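Local coordinates for protein HTH-type transcriptional regulator LysG (Mycobacterium tuberculosis, PDB 3ISP) that binds DNA as a homodimeric LysR-type transcriptional regulator and probably activates expression of the exporter LysE while repressing its own gene, at residues R164-A169 and F240-A245; P191-N196 and E225-A230. All coordinates share one frame; numbering follows the deposited sequence.

Contact 1. Residues R164-A169 and F240-A245; sequences RYLPVA and FPEKLA
Leu166 and Phe240 form an antiparallel hydrogen-bonded pair, and each satisfies the other's backbone: Leu166 N gives to Phe240 O at 3.0 Å, and Phe240 N to Leu166 O. The adjoining non-hydrogen-bonded pair, Tyr165 with Pro241, has its CA atoms 4.6 Å apart. Pro241 is the N-cap of helix 242-251, and the next bond along the register comes from the first residue of the helix: Glu242 N donates to Arg164 O (2.9 Å, N-H...O angle 160°). In the first turn of the helix, Pro241 O takes up the N-H groups of Leu244 and Ala245.

The polar side-chain ends of Tyr165 and Arg164 find their partners outside the two segments. Tyr165 OH is hydrogen-bonded to Asp104, and Arg164 NE forms a salt bridge with Asp263. Arg164 lies alongside Glu242, but their nearest charged atoms, NH1 and OE1, remain 4.7 Å apart, too far for direct pairing.

Apolar contacts fill in between. Glu242 CG, anti to the backbone N (chi1 180°), comes to Leu166 CD1 (3.6 Å), Tyr165 CE1 meets Pro241 CD (3.7 Å), and Val168 CG2 reaches CD2 of Phe240, whose side chain crosses it at about a right angle. A sheet-edge strand turning directly into a helix fits the alpha/beta architecture of the periplasmic-binding-protein-like LysR effector domain.

Contact 2. Residues P191-N196 and E225-A230; sequences PSLAWN and EGFTAA
Trp195 and Phe227 have the closest CA atoms of the two segments, 7.0 Å apart. Residues 191-196 form an irregular chain without helix or strand, whereas 225-230 is part of helix 224-232, in which Ala229 N bonds to Glu225 O and Ala230 N to Gly226 O. No hydrogen bond joins the two segments, so side chains carry the contact.

Phe227 is its centre. Its CG is anti to the backbone N (chi1 -162°), and the ring projects from the helix between Leu193 and Trp195. On one face lies the pyrrole part of the indole: Trp195 NE1 sits 3.3 Å above the Phe227 ring plane, displaced toward the rim, and Trp195 CD1 comes within 3.3 Å of Phe227 CD1. The five-membered ring and the phenyl ring have centroids 4.3 Å apart and planes inclined at 36°, an oblique pairing. Leu193 CD1 lies over the opposite face of Phe227, while Leu193 CB approaches Phe227 CE1 (3.7 Å). At the ring edge, Ala194 N lies near the plane, 3.4 Å from Phe227 CE1.

Nearly one helical turn further on, Ala230 CB meets Leu193 CD1 at 3.9 Å, so this leucine touches both residues that the helix turns toward the loop. Outside the contact, Gln202 of helix 201-210 and the ring of Phe240 also pack on Phe227, and Asp199 accepts the backbone N-H of Trp195, tying down the loop beside the indole.

The chemistry is thus apolar and aromatic: dispersion and exclusion of water probably hold helix 224-232 against the loop, and the Phe227 ring appears to be placed by fit, with a neighbour over each face and backbone at its edge, rather than by directional bonds between the segments.

Overall arrangement
Both contacts are largely buried within the LysR substrate-binding region, their centres about 12 Å apart. Contact 1 joins strand 155-169 to the outermost strand 238-241 of the mixed sheet and the start of helix 242-251, chiefly through directional backbone bonds; contact 2 holds a loop against helix 224-232 by apolar packing. Helix and strand follow one another in the chain, and the two contacts meet directly: Phe240 CE2 lies 3.4 Å from Phe227 CE2, their rings inclined at about 40°. Their surroundings differ too. No other chain touches contact 1, whereas the second subunit packs on helix residues beside contact 2, its Met106 on Glu225 and its Ser111 on Ala229.

Contact 1. Residues R164-A169 and F240-A245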
ATOM      1  N   ARG A 164     -20.113  -9.871 -22.191  1.00 45.29           N
ATOM      2  CA  ARG A 164     -21.124  -8.837 -21.968  1.00 52.26           C
ATOM      3  C   ARG A 164     -21.660  -8.833 -20.537  1.00 55.77           C
ATOM      4  O   ARG A 164     -21.928  -9.890 -19.960  1.00 54.56           O
ATOM      5  CB  ARG A 164     -22.289  -8.952 -22.947  1.00 52.83           C
ATOM      6  CG  ARG A 164     -23.358  -7.915 -22.679  1.00 55.19           C
ATOM      7  CD  ARG A 164     -24.209  -7.641 -23.898  1.00 59.30           C
ATOM      8  NE  ARG A 164     -23.408  -7.213 -25.031  1.00 63.76           N
ATOM      9  CZ  ARG A 164     -23.765  -7.375 -26.298  1.00 61.37           C
ATOM     10  NH1 ARG A 164     -24.911  -7.962 -26.591  1.00 57.14           N
ATOM     11  NH2 ARG A 164     -22.965  -6.965 -27.271  1.00 59.41           N
ATOM     12  N   TYR A 165     -21.820  -7.639 -19.977  1.00 54.04           N
ATOM     13  CA  TYR A 165     -22.338  -7.475 -18.621  1.00 54.94           C
ATOM     14  C   TYR A 165     -23.687  -6.749 -18.602  1.00 55.64           C
ATOM     15  O   TYR A 165     -23.779  -5.604 -19.050  1.00 58.74           O
ATOM     16  CB  TYR A 165     -21.336  -6.697 -17.768  1.00 57.00           C
ATOM     17  CG  TYR A 165     -20.144  -7.505 -17.328  1.00 57.29           C
ATOM     18  CD1 TYR A 165     -20.159  -8.194 -16.130  1.00 51.21           C
ATOM     19  CD2 TYR A 165     -18.993  -7.563 -18.105  1.00 55.76           C
ATOM     20  CE1 TYR A 165     -19.078  -8.928 -15.718  1.00 53.86           C
ATOM     21  CE2 TYR A 165     -17.905  -8.301 -17.701  1.00 53.43           C
ATOM     22  CZ  TYR A 165     -17.952  -8.984 -16.508  1.00 54.95           C
ATOM     23  OH  TYR A 165     -16.873  -9.732 -16.094  1.00 59.42           O
ATOM     24  N   LEU A 166     -24.717  -7.412 -18.071  1.00 54.74           N
ATOM     25  CA  LEU A 166     -26.066  -6.837 -17.954  1.00 53.49           C
ATOM     26  C   LEU A 166     -26.286  -6.304 -16.556  1.00 53.17           C
ATOM     27  O   LEU A 166     -25.992  -6.995 -15.590  1.00 55.61           O
ATOM     28  CB  LEU A 166     -27.119  -7.903 -18.243  1.00 45.21           C
ATOM     29  CG  LEU A 166     -26.846  -8.627 -19.558  1.00 53.46           C
ATOM     30  CD1 LEU A 166     -27.837  -9.745 -19.836  1.00 46.43           C
ATOM     31  CD2 LEU A 166     -26.860  -7.603 -20.672  1.00 56.54           C
ATOM     32  N   PRO A 167     -26.811  -5.077 -16.436  1.00 52.19           N
ATOM     33  CA  PRO A 167     -27.138  -4.509 -15.121  1.00 56.53           C
ATOM     34  C   PRO A 167     -28.437  -5.125 -14.613  1.00 57.50           C
ATOM     35  O   PRO A 167     -29.481  -4.870 -15.212  1.00 57.03           O
ATOM     36  CB  PRO A 167     -27.377  -3.025 -15.416  1.00 53.83           C
ATOM     37  CG  PRO A 167     -27.189  -2.862 -16.914  1.00 59.68           C
ATOM     38  CD  PRO A 167     -27.272  -4.221 -17.531  1.00 53.09           C
ATOM     39  N   VAL A 168     -28.386  -5.921 -13.548  1.00 50.65           N
ATOM     40  CA  VAL A 168     -29.572  -6.662 -13.151  1.00 55.45           C
ATOM     41  C   VAL A 168     -29.929  -6.570 -11.665  1.00 58.82           C
ATOM     42  O   VAL A 168     -29.195  -5.980 -10.866  1.00 58.60           O
ATOM     43  CB  VAL A 168     -29.492  -8.142 -13.580  1.00 54.84           C
ATOM     44  CG1 VAL A 168     -29.687  -8.269 -15.061  1.00 47.94           C
ATOM     45  CG2 VAL A 168     -28.172  -8.739 -13.160  1.00 56.31           C
ATOM     46  N   ALA A 169     -31.084  -7.146 -11.331  1.00 54.20           N
ATOM     47  CA  ALA A 169     -31.620  -7.177  -9.976  1.00 53.05           C
ATOM     48  C   ALA A 169     -32.869  -8.036  -9.981  1.00 56.38           C
ATOM     49  O   ALA A 169     -33.380  -8.392 -11.041  1.00 58.19           O
ATOM     50  CB  ALA A 169     -31.956  -5.777  -9.489  1.00 53.54           C
ATOM     51  N   PHE A 240     -23.653  -8.357 -14.203  1.00 46.66           N
ATOM     52  CA  PHE A 240     -23.490  -9.803 -14.263  1.00 48.15           C
ATOM     53  C   PHE A 240     -23.094 -10.289 -15.647  1.00 47.42           C
ATOM     54  O   PHE A 240     -23.682  -9.888 -16.648  1.00 46.05           O
ATOM     55  CB  PHE A 240     -24.808 -10.488 -13.894  1.00 51.75           C
ATOM     56  CG  PHE A 240     -25.023 -10.657 -12.416  1.00 50.10           C
ATOM     57  CD1 PHE A 240     -24.912 -11.902 -11.829  1.00 49.84           C
ATOM     58  CD2 PHE A 240     -25.356  -9.581 -11.620  1.00 49.64           C
ATOM     59  CE1 PHE A 240     -25.120 -12.071 -10.464  1.00 56.85           C
ATOM     60  CE2 PHE A 240     -25.573  -9.748 -10.260  1.00 55.45           C
ATOM     61  CZ  PHE A 240     -25.453 -10.997  -9.682  1.00 51.30           C
ATOM     62  N   PRO A 241     -22.105 -11.182 -15.711  1.00 50.44           N
ATOM     63  CA  PRO A 241     -21.829 -11.797 -17.007  1.00 47.82           C
ATOM     64  C   PRO A 241     -23.138 -12.335 -17.539  1.00 49.37           C
ATOM     65  O   PRO A 241     -23.831 -13.028 -16.809  1.00 49.54           O
ATOM     66  CB  PRO A 241     -20.896 -12.954 -16.654  1.00 40.19           C
ATOM     67  CG  PRO A 241     -20.225 -12.513 -15.414  1.00 47.40           C
ATOM     68  CD  PRO A 241     -21.256 -11.725 -14.643  1.00 50.89           C
ATOM     69  N   GLU A 242     -23.481 -12.010 -18.778  1.00 50.21           N
ATOM     70  CA  GLU A 242     -24.736 -12.475 -19.340  1.00 50.01           C
ATOM     71  C   GLU A 242     -24.944 -13.975 -19.224  1.00 47.11           C
ATOM     72  O   GLU A 242     -26.050 -14.406 -18.949  1.00 56.23           O
ATOM     73  CB  GLU A 242     -24.907 -12.035 -20.788  1.00 52.62           C
ATOM     74  CG  GLU A 242     -26.202 -12.512 -21.391  1.00 51.69           C
ATOM     75  CD  GLU A 242     -26.259 -12.293 -22.879  1.00 56.07           C
ATOM     76  OE1 GLU A 242     -26.042 -11.142 -23.307  1.00 54.88           O
ATOM     77  OE2 GLU A 242     -26.525 -13.270 -23.615  1.00 58.17           O
ATOM     78  N   LYS A 243     -23.907 -14.778 -19.428  1.00 46.43           N
ATOM     79  CA  LYS A 243     -24.075 -16.226 -19.308  1.00 49.83           C
ATOM     80  C   LYS A 243     -24.750 -16.586 -17.979  1.00 54.84           C
ATOM     81  O   LYS A 243     -25.533 -17.539 -17.900  1.00 55.05           O
ATOM     82  CB  LYS A 243     -22.736 -16.960 -19.423  1.00 50.42           C
ATOM     83  CG  LYS A 243     -22.886 -18.473 -19.638  1.00 53.58           C
ATOM     84  CD  LYS A 243     -21.546 -19.203 -19.639  1.00 66.22           C
ATOM     85  CE  LYS A 243     -21.678 -20.645 -20.136  1.00 74.24           C
ATOM     86  NZ  LYS A 243     -22.634 -21.474 -19.334  1.00 73.23           N
ATOM     87  N   LEU A 244     -24.434 -15.807 -16.944  1.00 53.30           N
ATOM     88  CA  LEU A 244     -24.912 -16.035 -15.579  1.00 50.07           C
ATOM     89  C   LEU A 244     -26.306 -15.460 -15.305  1.00 54.30           C
ATOM     90  O   LEU A 244     -27.025 -15.950 -14.431  1.00 54.22           O
ATOM     91  CB  LEU A 244     -23.915 -15.429 -14.586  1.00 53.11           C
ATOM     92  CG  LEU A 244     -22.905 -16.336 -13.892  1.00 52.47           C
ATOM     93  CD1 LEU A 244     -22.638 -17.585 -14.708  1.00 58.82           C
ATOM     94  CD2 LEU A 244     -21.614 -15.584 -13.580  1.00 47.47           C
ATOM     95  N   ALA A 245     -26.672 -14.406 -16.034  1.00 55.86           N
ATOM     96  CA  ALA A 245     -27.983 -13.774 -15.886  1.00 56.90           C
ATOM     97  C   ALA A 245     -29.010 -14.495 -16.738  1.00 59.04           C
ATOM     98  O   ALA A 245     -30.205 -14.419 -16.475  1.00 65.50           O
ATOM     99  CB  ALA A 245     -27.917 -12.314 -16.288  1.00 48.92           C
TER

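Contact 2. Residues P191-N196 and E225-A230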
ATOM      1  N   PRO A 191     -29.764   0.888  -3.831  1.00 65.28           N
ATOM      2  CA  PRO A 191     -28.470   0.292  -3.485  1.00 64.35           C
ATOM      3  C   PRO A 191     -27.847  -0.448  -4.666  1.00 57.54           C
ATOM      4  O   PRO A 191     -28.517  -1.257  -5.301  1.00 58.14           O
ATOM      5  CB  PRO A 191     -28.834  -0.699  -2.369  1.00 58.25           C
ATOM      6  CG  PRO A 191     -30.074  -0.153  -1.782  1.00 60.16           C
ATOM      7  CD  PRO A 191     -30.837   0.426  -2.937  1.00 60.83           C
ATOM      8  N   SER A 192     -26.581  -0.181  -4.962  1.00 57.07           N
ATOM      9  CA  SER A 192     -25.879  -0.987  -5.962  1.00 62.03           C
ATOM     10  C   SER A 192     -24.999  -2.036  -5.287  1.00 57.58           C
ATOM     11  O   SER A 192     -24.725  -1.960  -4.095  1.00 59.16           O
ATOM     12  CB  SER A 192     -25.053  -0.116  -6.917  1.00 54.40           C
ATOM     13  OG  SER A 192     -23.895   0.389  -6.277  1.00 57.72           O
ATOM     14  N   LEU A 193     -24.574  -3.027  -6.055  1.00 54.36           N
ATOM     15  CA  LEU A 193     -23.622  -4.009  -5.569  1.00 51.00           C
ATOM     16  C   LEU A 193     -22.217  -3.747  -6.119  1.00 53.91           C
ATOM     17  O   LEU A 193     -21.957  -2.736  -6.776  1.00 55.72           O
ATOM     18  CB  LEU A 193     -24.064  -5.403  -5.985  1.00 49.43           C
ATOM     19  CG  LEU A 193     -25.465  -5.824  -5.587  1.00 50.19           C
ATOM     20  CD1 LEU A 193     -25.681  -7.275  -5.970  1.00 47.26           C
ATOM     21  CD2 LEU A 193     -25.650  -5.605  -4.097  1.00 50.81           C
ATOM     22  N   ALA A 194     -21.324  -4.687  -5.850  1.00 51.41           N
ATOM     23  CA  ALA A 194     -19.941  -4.606  -6.280  1.00 58.71           C
ATOM     24  C   ALA A 194     -19.133  -5.682  -5.560  1.00 58.99           C
ATOM     25  O   ALA A 194     -19.468  -6.073  -4.443  1.00 57.70           O
ATOM     26  CB  ALA A 194     -19.369  -3.232  -5.996  1.00 53.98           C
ATOM     27  N   TRP A 195     -18.076  -6.158  -6.205  1.00 56.45           N
ATOM     28  CA  TRP A 195     -17.210  -7.151  -5.594  1.00 59.87           C
ATOM     29  C   TRP A 195     -16.333  -6.523  -4.532  1.00 58.47           C
ATOM     30  O   TRP A 195     -15.993  -7.165  -3.537  1.00 60.78           O
ATOM     31  CB  TRP A 195     -16.346  -7.837  -6.655  1.00 57.98           C
ATOM     32  CG  TRP A 195     -17.088  -8.898  -7.365  1.00 52.37           C
ATOM     33  CD1 TRP A 195     -18.270  -8.762  -8.049  1.00 55.10           C
ATOM     34  CD2 TRP A 195     -16.724 -10.272  -7.460  1.00 48.71           C
ATOM     35  NE1 TRP A 195     -18.663  -9.979  -8.558  1.00 54.26           N
ATOM     36  CE2 TRP A 195     -17.729 -10.923  -8.211  1.00 50.40           C
ATOM     37  CE3 TRP A 195     -15.651 -11.019  -6.979  1.00 50.92           C
ATOM     38  CZ2 TRP A 195     -17.683 -12.278  -8.497  1.00 46.50           C
ATOM     39  CZ3 TRP A 195     -15.612 -12.374  -7.261  1.00 54.48           C
ATOM     40  CH2 TRP A 195     -16.622 -12.987  -8.018  1.00 50.56           C
ATOM     41  N   ASN A 196     -15.976  -5.265  -4.756  1.00 56.63           N
ATOM     42  CA  ASN A 196     -15.115  -4.521  -3.842  1.00 64.73           C
ATOM     43  C   ASN A 196     -14.856  -3.120  -4.381  1.00 65.98           C
ATOM     44  O   ASN A 196     -15.493  -2.701  -5.345  1.00 69.28           O
ATOM     45  CB  ASN A 196     -13.800  -5.267  -3.611  1.00 62.81           C
ATOM     46  CG  ASN A 196     -13.065  -5.549  -4.896  1.00 60.67           C
ATOM     47  OD1 ASN A 196     -12.702  -4.633  -5.634  1.00 62.76           O
ATOM     48  ND2 ASN A 196     -12.842  -6.819  -5.174  1.00 53.15           N
ATOM     49  N   GLU A 225     -21.089 -17.029  -5.877  1.00 54.69           N
ATOM     50  CA  GLU A 225     -22.252 -17.342  -5.048  1.00 57.46           C
ATOM     51  C   GLU A 225     -22.613 -16.141  -4.178  1.00 52.73           C
ATOM     52  O   GLU A 225     -23.782 -15.796  -4.039  1.00 51.79           O
ATOM     53  CB  GLU A 225     -22.006 -18.598  -4.199  1.00 60.27           C
ATOM     54  CG  GLU A 225     -20.519 -18.902  -3.925  1.00 65.75           C
ATOM     55  CD  GLU A 225     -19.829 -19.646  -5.071  1.00 73.86           C
ATOM     56  OE1 GLU A 225     -20.526 -20.369  -5.825  1.00 76.20           O
ATOM     57  OE2 GLU A 225     -18.588 -19.515  -5.212  1.00 75.98           O
ATOM     58  N   GLY A 226     -21.593 -15.499  -3.618  1.00 47.64           N
ATOM     59  CA  GLY A 226     -21.783 -14.336  -2.777  1.00 46.51           C
ATOM     60  C   GLY A 226     -22.464 -13.197  -3.501  1.00 51.73           C
ATOM     61  O   GLY A 226     -23.454 -12.651  -3.008  1.00 52.18           O
ATOM     62  N   PHE A 227     -21.929 -12.831  -4.666  1.00 53.87           N
ATOM     63  CA  PHE A 227     -22.471 -11.741  -5.471  1.00 49.41           C
ATOM     64  C   PHE A 227     -23.827 -12.144  -5.981  1.00 50.58           C
ATOM     65  O   PHE A 227     -24.729 -11.313  -6.071  1.00 53.19           O
ATOM     66  CB  PHE A 227     -21.567 -11.461  -6.666  1.00 53.06           C
ATOM     67  CG  PHE A 227     -21.779 -10.116  -7.307  1.00 47.61           C
ATOM     68  CD1 PHE A 227     -21.316  -8.961  -6.698  1.00 48.87           C
ATOM     69  CD2 PHE A 227     -22.387 -10.011  -8.542  1.00 48.97           C
ATOM     70  CE1 PHE A 227     -21.483  -7.719  -7.288  1.00 45.44           C
ATOM     71  CE2 PHE A 227     -22.552  -8.772  -9.146  1.00 49.55           C
ATOM     72  CZ  PHE A 227     -22.100  -7.625  -8.512  1.00 48.52           C
ATOM     73  N   THR A 228     -23.980 -13.425  -6.304  1.00 47.00           N
ATOM     74  CA  THR A 228     -25.251 -13.897  -6.849  1.00 53.91           C
ATOM     75  C   THR A 228     -26.381 -13.912  -5.803  1.00 55.69           C
ATOM     76  O   THR A 228     -27.513 -13.513  -6.105  1.00 55.35           O
ATOM     77  CB  THR A 228     -25.122 -15.264  -7.568  1.00 54.25           C
ATOM     78  OG1 THR A 228     -24.324 -15.105  -8.746  1.00 55.65           O
ATOM     79  CG2 THR A 228     -26.489 -15.787  -7.983  1.00 50.12           C
ATOM     80  N   ALA A 229     -26.079 -14.361  -4.585  1.00 52.88           N
ATOM     81  CA  ALA A 229     -27.076 -14.352  -3.515  1.00 53.39           C
ATOM     82  C   ALA A 229     -27.503 -12.923  -3.179  1.00 49.29           C
ATOM     83  O   ALA A 229     -28.683 -12.637  -3.040  1.00 50.36           O
ATOM     84  CB  ALA A 229     -26.561 -15.072  -2.275  1.00 51.80           C
ATOM     85  N   ALA A 230     -26.536 -12.027  -3.059  1.00 49.34           N
ATOM     86  CA  ALA A 230     -26.836 -10.620  -2.852  1.00 48.98           C
ATOM     87  C   ALA A 230     -27.914 -10.139  -3.821  1.00 52.43           C
ATOM     88  O   ALA A 230     -28.931  -9.580  -3.403  1.00 49.55           O
ATOM     89  CB  ALA A 230     -25.579  -9.784  -2.999  1.00 48.34           C
TER